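NAD-dependent epimerase/dehydratase (Methylobacillus flagellatus KT, PDB 3GPI) is of unknown function but belongs to the NAD-dependent epimerase/dehydratase family, whose Rossmann fold probably binds a dinucleotide cofactor. Local coordinates at residues Arg167-Pro172 against Arg225-Arg230; Asn215-Val220 against Asn246-Asn251. All coordinates share one frame; numbering follows the deposited sequence.

Interaction 1: residues Arg167-Pro172 against Arg225-Arg230; sequences RQAQTP and RWLADR
The methyl group of A169 butts into the side of L227, where a type I beta turn, Q168-T171, that begins within helix 164-168 packs on helix 220-230. A169 CB lies 3.4 Å from L227 CB, tighter than usual for two carbons, and 3.8 Å from A228 N, so the methyl also reaches the helix backbone. A169 O meets the CB of A228 at 3.6 Å, and the two alanine CA atoms are only 5.0 Å apart; the small residues let turn and helix come this close. L227 takes part through CB: with CG beside its backbone N and anti to the carbonyl carbon (chi1 -73°), CG and the methyls take no close part in the contact. Q170 NE2 bonds to Q231 OE1, while Q231 NE2 binds L227 O, so one amide bridges turn and helix. Q168 O holds the turn, accepting from T171 N and weakly from T171 OG1. Behind the contact, W226 projects from the far side of the helix; Y266 of helix 266-277 meets its ring edge-to-face, and Y270 of the same helix packs on L227. R230 folds back over this indole, its CD 3.3 Å above the ring plane of W226 toward the rim. Two donors grip W226 O from opposite faces of its carbonyl plane: R230 N at 3.1 Å and R230 NH1 at 3.2 Å. The same guanidinium lies with its centre over W226 NE1, which stands 3.1 Å from the guanidinium plane.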
ATOM      1  N   ARG A 167      11.037  15.239  -6.723  1.00 14.83           N
ATOM      2  CA  ARG A 167      10.945  16.704  -6.693  1.00 15.15           C
ATOM      3  C   ARG A 167      11.748  17.254  -5.523  1.00 15.11           C
ATOM      4  O   ARG A 167      12.514  18.212  -5.725  1.00 16.67           O
ATOM      5  CB  ARG A 167       9.482  17.170  -6.643  1.00 16.70           C
ATOM      6  CG  ARG A 167       8.721  16.834  -7.939  1.00 19.09           C
ATOM      7  CD  ARG A 167       7.310  17.416  -7.905  1.00 20.01           C
ATOM      8  NE  ARG A 167       6.559  17.030  -6.700  1.00 21.47           N
ATOM      9  CZ  ARG A 167       5.736  15.987  -6.621  1.00 21.28           C
ATOM     10  NH1 ARG A 167       5.525  15.179  -7.654  1.00 21.62           N
ATOM     11  NH2 ARG A 167       5.122  15.744  -5.493  1.00 22.76           N
ATOM     12  N   GLN A 168      11.632  16.664  -4.335  1.00 15.59           N
ATOM     13  CA  GLN A 168      12.345  17.164  -3.180  1.00 15.94           C
ATOM     14  C   GLN A 168      13.871  17.101  -3.416  1.00 15.09           C
ATOM     15  O   GLN A 168      14.626  17.946  -2.926  1.00 14.51           O
ATOM     16  CB  GLN A 168      12.022  16.371  -1.934  1.00 17.08           C
ATOM     17  CG  GLN A 168      12.656  16.998  -0.662  1.00 22.02           C
ATOM     18  CD  GLN A 168      12.176  16.453   0.673  1.00 30.04           C
ATOM     19  OE1 GLN A 168      11.926  15.251   0.851  1.00 30.17           O
ATOM     20  NE2 GLN A 168      12.107  17.350   1.645  1.00 31.68           N
ATOM     21  N   ALA A 169      14.334  16.094  -4.132  1.00 14.29           N
ATOM     22  CA  ALA A 169      15.758  15.940  -4.412  1.00 14.65           C
ATOM     23  C   ALA A 169      16.307  17.100  -5.244  1.00 15.10           C
ATOM     24  O   ALA A 169      17.507  17.327  -5.254  1.00 17.04           O
ATOM     25  CB  ALA A 169      15.986  14.619  -5.146  1.00 14.42           C
ATOM     26  N   GLN A 170      15.411  17.833  -5.902  1.00 15.04           N
ATOM     27  CA  GLN A 170      15.811  18.956  -6.768  1.00 16.39           C
ATOM     28  C   GLN A 170      16.080  20.212  -5.965  1.00 16.91           C
ATOM     29  O   GLN A 170      16.619  21.203  -6.504  1.00 18.06           O
ATOM     30  CB  GLN A 170      14.711  19.217  -7.807  1.00 15.72           C
ATOM     31  CG  GLN A 170      14.595  18.132  -8.884  1.00 17.89           C
ATOM     32  CD  GLN A 170      13.457  18.378  -9.825  1.00 23.09           C
ATOM     33  OE1 GLN A 170      12.945  19.494  -9.888  1.00 25.65           O
ATOM     34  NE2 GLN A 170      13.048  17.353 -10.560  1.00 20.87           N
ATOM     35  N   THR A 171      15.696  20.198  -4.703  1.00 16.95           N
ATOM     36  CA  THR A 171      15.831  21.369  -3.837  1.00 17.98           C
ATOM     37  C   THR A 171      16.541  21.060  -2.487  1.00 17.67           C
ATOM     38  O   THR A 171      15.896  20.998  -1.446  1.00 17.79           O
ATOM     39  CB  THR A 171      14.461  22.037  -3.602  1.00 17.97           C
ATOM     40  OG1 THR A 171      13.577  21.076  -3.000  1.00 19.79           O
ATOM     41  CG2 THR A 171      13.882  22.564  -4.924  1.00 18.94           C
ATOM     42  N   PRO A 172      17.890  20.922  -2.495  1.00 17.29           N
ATOM     43  CA  PRO A 172      18.610  20.518  -1.282  1.00 18.01           C
ATOM     44  C   PRO A 172      18.471  21.473  -0.101  1.00 19.18           C
ATOM     45  O   PRO A 172      18.561  21.030   1.038  1.00 19.50           O
ATOM     46  CB  PRO A 172      20.078  20.413  -1.741  1.00 16.43           C
ATOM     47  CG  PRO A 172      20.018  20.251  -3.190  1.00 18.61           C
ATOM     48  CD  PRO A 172      18.804  21.032  -3.643  1.00 17.60           C
ATOM     49  N   ARG A 225      20.268  12.399  -1.953  1.00 13.09           N
ATOM     50  CA  ARG A 225      21.512  12.634  -2.689  1.00 12.47           C
ATOM     51  C   ARG A 225      21.595  11.774  -3.934  1.00 13.05           C
ATOM     52  O   ARG A 225      22.074  12.247  -4.947  1.00 13.98           O
ATOM     53  CB  ARG A 225      22.712  12.389  -1.791  1.00 12.97           C
ATOM     54  CG  ARG A 225      22.933  13.495  -0.780  1.00 14.42           C
ATOM     55  CD  ARG A 225      24.107  13.149   0.066  1.00 16.40           C
ATOM     56  NE  ARG A 225      24.466  14.258   0.925  1.00 20.34           N
ATOM     57  CZ  ARG A 225      25.711  14.459   1.344  1.00 22.32           C
ATOM     58  NH1 ARG A 225      26.700  13.660   0.932  1.00 22.94           N
ATOM     59  NH2 ARG A 225      25.949  15.482   2.155  1.00 23.41           N
ATOM     60  N   TRP A 226      21.137  10.514  -3.860  1.00 13.26           N
ATOM     61  CA  TRP A 226      21.192   9.621  -5.033  1.00 13.68           C
ATOM     62  C   TRP A 226      20.292  10.226  -6.126  1.00 14.71           C
ATOM     63  O   TRP A 226      20.658  10.287  -7.329  1.00 14.44           O
ATOM     64  CB  TRP A 226      20.689   8.219  -4.577  1.00 14.16           C
ATOM     65  CG  TRP A 226      20.828   7.141  -5.661  1.00 14.87           C
ATOM     66  CD1 TRP A 226      21.879   6.276  -5.810  1.00 19.78           C
ATOM     67  CD2 TRP A 226      19.893   6.819  -6.684  1.00 15.08           C
ATOM     68  NE1 TRP A 226      21.655   5.445  -6.869  1.00 18.39           N
ATOM     69  CE2 TRP A 226      20.442   5.750  -7.425  1.00 17.10           C
ATOM     70  CE3 TRP A 226      18.633   7.306  -7.037  1.00 16.05           C
ATOM     71  CZ2 TRP A 226      19.777   5.169  -8.518  1.00 19.15           C
ATOM     72  CZ3 TRP A 226      17.958   6.726  -8.119  1.00 17.18           C
ATOM     73  CH2 TRP A 226      18.552   5.674  -8.860  1.00 17.64           C
ATOM     74  N   LEU A 227      19.098  10.668  -5.731  1.00 13.27           N
ATOM     75  CA  LEU A 227      18.175  11.277  -6.667  1.00 14.33           C
ATOM     76  C   LEU A 227      18.690  12.614  -7.236  1.00 14.40           C
ATOM     77  O   LEU A 227      18.468  12.936  -8.413  1.00 14.97           O
ATOM     78  CB  LEU A 227      16.828  11.472  -6.004  1.00 13.63           C
ATOM     79  CG  LEU A 227      16.019  10.177  -5.804  1.00 14.31           C
ATOM     80  CD1 LEU A 227      14.814  10.424  -4.955  1.00 14.45           C
ATOM     81  CD2 LEU A 227      15.644   9.523  -7.160  1.00 16.26           C
ATOM     82  N   ALA A 228      19.384  13.362  -6.388  1.00 14.47           N
ATOM     83  CA  ALA A 228      19.960  14.640  -6.805  1.00 14.51           C
ATOM     84  C   ALA A 228      21.079  14.357  -7.813  1.00 14.51           C
ATOM     85  O   ALA A 228      21.129  15.022  -8.860  1.00 14.98           O
ATOM     86  CB  ALA A 228      20.493  15.387  -5.596  1.00 14.60           C
ATOM     87  N   ASP A 229      21.908  13.343  -7.544  1.00 14.38           N
ATOM     88  CA  ASP A 229      23.005  12.976  -8.442  1.00 15.24           C
ATOM     89  C   ASP A 229      22.501  12.622  -9.832  1.00 16.93           C
ATOM     90  O   ASP A 229      23.050  13.056 -10.860  1.00 18.76           O
ATOM     91  CB  ASP A 229      23.825  11.827  -7.870  1.00 15.86           C
ATOM     92  CG  ASP A 229      24.691  12.243  -6.707  1.00 16.10           C
ATOM     93  OD1 ASP A 229      24.766  13.453  -6.380  1.00 18.47           O
ATOM     94  OD2 ASP A 229      25.307  11.337  -6.070  1.00 20.92           O
ATOM     95  N   ARG A 230      21.409  11.898  -9.902  1.00 17.70           N
ATOM     96  CA  ARG A 230      20.914  11.495 -11.202  1.00 18.47           C
ATOM     97  C   ARG A 230      20.132  12.572 -11.925  1.00 18.44           C
ATOM     98  O   ARG A 230      19.773  12.394 -13.078  1.00 21.12           O
ATOM     99  CB  ARG A 230      20.091  10.201 -11.055  1.00 20.13           C
ATOM    100  CG  ARG A 230      21.043   8.990 -11.188  1.00 25.18           C
ATOM    101  CD  ARG A 230      20.793   7.894 -10.211  1.00 29.05           C
ATOM    102  NE  ARG A 230      21.955   7.008 -10.081  1.00 29.30           N
ATOM    103  CZ  ARG A 230      22.916   7.167  -9.177  1.00 28.16           C
ATOM    104  NH1 ARG A 230      22.865   8.192  -8.328  1.00 24.94           N
ATOM    105  NH2 ARG A 230      23.949   6.317  -9.127  1.00 27.87           N
TER

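Interaction 2: residues Asn215-Val220 against Asn246-Asn251. With EDO (1,2-ethanediol), chain C.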
ATOM      1  N   ASN A 215      13.471  -4.295  -0.573  1.00 12.63           N
ATOM      2  CA  ASN A 215      14.640  -4.881   0.091  1.00 13.07           C
ATOM      3  C   ASN A 215      15.569  -3.895   0.782  1.00 13.17           C
ATOM      4  O   ASN A 215      16.455  -4.346   1.549  1.00 15.02           O
ATOM      5  CB  ASN A 215      15.501  -5.617  -0.947  1.00 14.31           C
ATOM      6  CG  ASN A 215      14.836  -6.831  -1.535  1.00 15.10           C
ATOM      7  OD1 ASN A 215      13.960  -7.456  -0.976  1.00 17.05           O
ATOM      8  ND2 ASN A 215      15.338  -7.197  -2.692  1.00 17.20           N
ATOM      9  N   GLN A 216      15.433  -2.583   0.533  1.00 12.94           N
ATOM     10  CA  GLN A 216      16.498  -1.664   0.981  1.00 13.18           C
ATOM     11  C   GLN A 216      15.976  -0.389   1.601  1.00 13.51           C
ATOM     12  O   GLN A 216      15.864   0.615   0.919  1.00 13.42           O
ATOM     13  CB  GLN A 216      17.446  -1.312  -0.176  1.00 14.11           C
ATOM     14  CG  GLN A 216      18.302  -2.511  -0.674  1.00 14.75           C
ATOM     15  CD  GLN A 216      19.443  -2.089  -1.577  1.00 15.94           C
ATOM     16  OE1 GLN A 216      20.170  -1.157  -1.285  1.00 16.38           O
ATOM     17  NE2 GLN A 216      19.613  -2.789  -2.712  1.00 16.93           N
ATOM     18  N   PRO A 217      15.708  -0.402   2.901  1.00 13.20           N
ATOM     19  CA  PRO A 217      15.484   0.869   3.584  1.00 13.98           C
ATOM     20  C   PRO A 217      16.776   1.689   3.504  1.00 12.71           C
ATOM     21  O   PRO A 217      17.875   1.155   3.473  1.00 12.66           O
ATOM     22  CB  PRO A 217      15.197   0.460   5.035  1.00 15.40           C
ATOM     23  CG  PRO A 217      15.353  -1.014   5.128  1.00 17.52           C
ATOM     24  CD  PRO A 217      15.767  -1.559   3.812  1.00 13.92           C
ATOM     25  N   LEU A 218      16.637   3.003   3.515  1.00 11.96           N
ATOM     26  CA  LEU A 218      17.844   3.831   3.570  1.00 12.17           C
ATOM     27  C   LEU A 218      17.526   5.142   4.240  1.00 12.03           C
ATOM     28  O   LEU A 218      16.373   5.573   4.288  1.00 12.72           O
ATOM     29  CB  LEU A 218      18.535   4.057   2.189  1.00 13.19           C
ATOM     30  CG  LEU A 218      17.849   5.020   1.209  1.00 12.68           C
ATOM     31  CD1 LEU A 218      18.714   5.147  -0.098  1.00 13.98           C
ATOM     32  CD2 LEU A 218      16.467   4.523   0.824  1.00 14.70           C
ATOM     33  N   PRO A 219      18.563   5.791   4.766  1.00 11.86           N
ATOM     34  CA  PRO A 219      18.346   7.100   5.355  1.00 12.14           C
ATOM     35  C   PRO A 219      17.904   8.088   4.277  1.00 12.05           C
ATOM     36  O   PRO A 219      18.396   8.018   3.134  1.00 11.63           O
ATOM     37  CB  PRO A 219      19.752   7.483   5.861  1.00 13.41           C
ATOM     38  CG  PRO A 219      20.454   6.183   6.081  1.00 12.54           C
ATOM     39  CD  PRO A 219      19.952   5.344   4.906  1.00 12.52           C
ATOM     40  N   VAL A 220      17.019   9.004   4.640  1.00 11.84           N
ATOM     41  CA  VAL A 220      16.390   9.891   3.655  1.00 12.41           C
ATOM     42  C   VAL A 220      17.452  10.720   2.892  1.00 12.55           C
ATOM     43  O   VAL A 220      17.317  10.971   1.712  1.00 12.70           O
ATOM     44  CB  VAL A 220      15.270  10.769   4.287  1.00 12.23           C
ATOM     45  CG1 VAL A 220      15.839  11.818   5.276  1.00 15.01           C
ATOM     46  CG2 VAL A 220      14.396  11.405   3.237  1.00 14.03           C
ATOM     47  N   ASN A 246      12.862   6.910  12.787  1.00 15.88           N
ATOM     48  CA  ASN A 246      11.974   5.938  12.164  1.00 15.96           C
ATOM     49  C   ASN A 246      12.498   4.516  12.424  1.00 16.91           C
ATOM     50  O   ASN A 246      12.968   4.263  13.535  1.00 17.01           O
ATOM     51  CB  ASN A 246      11.764   6.233  10.672  1.00 16.38           C
ATOM     52  CG  ASN A 246      10.514   5.562  10.129  1.00 17.70           C
ATOM     53  OD1 ASN A 246       9.507   5.368  10.833  1.00 21.09           O
ATOM     54  ND2 ASN A 246      10.579   5.171   8.881  1.00 17.41           N
ATOM     55  N   LYS A 247      12.459   3.596  11.453  1.00 16.70           N
ATOM     56  CA  LYS A 247      12.888   2.202  11.682  1.00 16.25           C
ATOM     57  C   LYS A 247      13.157   1.552  10.365  1.00 15.50           C
ATOM     58  O   LYS A 247      12.865   2.146   9.332  1.00 14.81           O
ATOM     59  CB  LYS A 247      11.801   1.399  12.417  1.00 17.53           C
ATOM     60  CG  LYS A 247      10.529   1.218  11.590  1.00 19.51           C
ATOM     61  CD  LYS A 247       9.466   2.213  11.924  1.00 21.42           C
ATOM     62  CE  LYS A 247       8.442   2.225  10.782  1.00 22.94           C
ATOM     63  NZ  LYS A 247       7.413   3.244  10.984  1.00 20.80           N
ATOM     64  N   LYS A 248      13.696   0.342  10.402  1.00 14.98           N
ATOM     65  CA  LYS A 248      13.902  -0.435   9.179  1.00 14.86           C
ATOM     66  C   LYS A 248      12.899  -1.544   9.202  1.00 16.21           C
ATOM     67  O   LYS A 248      12.671  -2.175  10.218  1.00 16.51           O
ATOM     68  CB  LYS A 248      15.315  -1.024   9.128  1.00 15.37           C
ATOM     69  CG  LYS A 248      16.405   0.057   9.068  1.00 15.60           C
ATOM     70  CD  LYS A 248      17.821  -0.528   9.136  1.00 19.78           C
ATOM     71  CE  LYS A 248      18.134  -1.048  10.536  1.00 23.11           C
ATOM     72  NZ  LYS A 248      19.602  -1.268  10.770  1.00 26.37           N
ATOM     73  N   LEU A 249      12.278  -1.780   8.064  1.00 15.00           N
ATOM     74  CA  LEU A 249      11.276  -2.829   7.983  1.00 14.85           C
ATOM     75  C   LEU A 249      11.732  -3.967   7.090  1.00 13.90           C
ATOM     76  O   LEU A 249      12.182  -3.766   5.956  1.00 15.46           O
ATOM     77  CB  LEU A 249       9.976  -2.209   7.451  1.00 14.66           C
ATOM     78  CG  LEU A 249       9.334  -1.144   8.307  1.00 16.84           C
ATOM     79  CD1 LEU A 249       8.381  -0.281   7.502  1.00 19.72           C
ATOM     80  CD2 LEU A 249       8.650  -1.800   9.483  1.00 20.58           C
ATOM     81  N   SER A 250      11.662  -5.189   7.635  1.00 14.99           N
ATOM     82  CA  SER A 250      12.024  -6.397   6.924  1.00 14.14           C
ATOM     83  C   SER A 250      10.871  -6.954   6.095  1.00 14.41           C
ATOM     84  O   SER A 250       9.776  -7.127   6.590  1.00 15.17           O
ATOM     85  CB  SER A 250      12.408  -7.480   7.934  1.00 16.09           C
ATOM     86  OG  SER A 250      12.660  -8.696   7.243  1.00 18.70           O
ATOM     87  N   ASN A 251      11.169  -7.285   4.847  1.00 14.76           N
ATOM     88  CA  ASN A 251      10.216  -7.972   3.986  1.00 14.50           C
ATOM     89  C   ASN A 251      10.471  -9.467   3.864  1.00 15.02           C
ATOM     90  O   ASN A 251      10.100 -10.075   2.865  1.00 15.21           O
ATOM     91  CB  ASN A 251      10.222  -7.327   2.593  1.00 13.45           C
ATOM     92  CG  ASN A 251      11.515  -7.551   1.802  1.00 13.89           C
ATOM     93  OD1 ASN A 251      12.497  -8.141   2.270  1.00 15.13           O
ATOM     94  ND2 ASN A 251      11.505  -7.075   0.562  1.00 13.92           N
TER
HETATM   95  C1  EDO C 286       9.623   5.160   6.083  1.00 27.77           C
HETATM   96  O1  EDO C 286       9.518   5.883   4.888  1.00 28.72           O
HETATM   97  C2  EDO C 286       8.523   4.162   6.196  1.00 25.24           C
HETATM   98  O2  EDO C 286       8.399   3.598   7.469  1.00 33.55           O
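N251 ND2 is gripped by two carbonyl oxygens, that of the N215 side chain and T213 O of the backbone, where the loop leading into strand 218-219 passes strand 248-249 and the residues after it, beside the Rossmann-type core. The bond from N251 ND2 to N215 OD1 is 2.9 Å long and nearly straight (174°). It lies in the amide plane of N251 but is tilted out of the N215 carbonyl plane; the two amides are 84° apart. N251 sits at the N-cap of helix 252-256 yet makes no capping bond; its CG lies between the backbone N and carbonyl carbon (chi1 68°), which swings the amide across to N215. Farther along, P217 CG rests 4.0 Å from K248 CB, the side chains crossing at about a right angle. No backbone bond joins 215-220 to 246-251; strand 218-219 pairs instead with 181-186, whose N183 amide bonds to K247 O and L249 N. At the other end, N246 ND2 binds W181 O; its bond to a 1,2-ethanediol, probably from the crystallisation liquor, is doubtful because a diol carbon lies equally close. N246 OD1 accepts a hydrogen bond from K247 NZ at 3.0 Å.

From the N terminus the four segments come in the order 167-172, 215-220, 225-230 and 246-251, so the two contacts cross rather than nest. Interaction 1 closes a loop of 52 residues that carries strand 181-186, helix 187-201 and strands 209-212 and 218-219, and brings its end back through helix 220-230. Interaction 2 opens inside that loop and closes beyond it, its 25 intervening residues holding most of helix 220-230. That helix starts straight after strand 218-219, so one continuous piece of chain serves both contacts, whose centres lie 19 Å apart. Interaction 1 ties the end of the 164-168 region to helix 220-230; interaction 2 ties the chain entering strand 218-219 to strand 248-249.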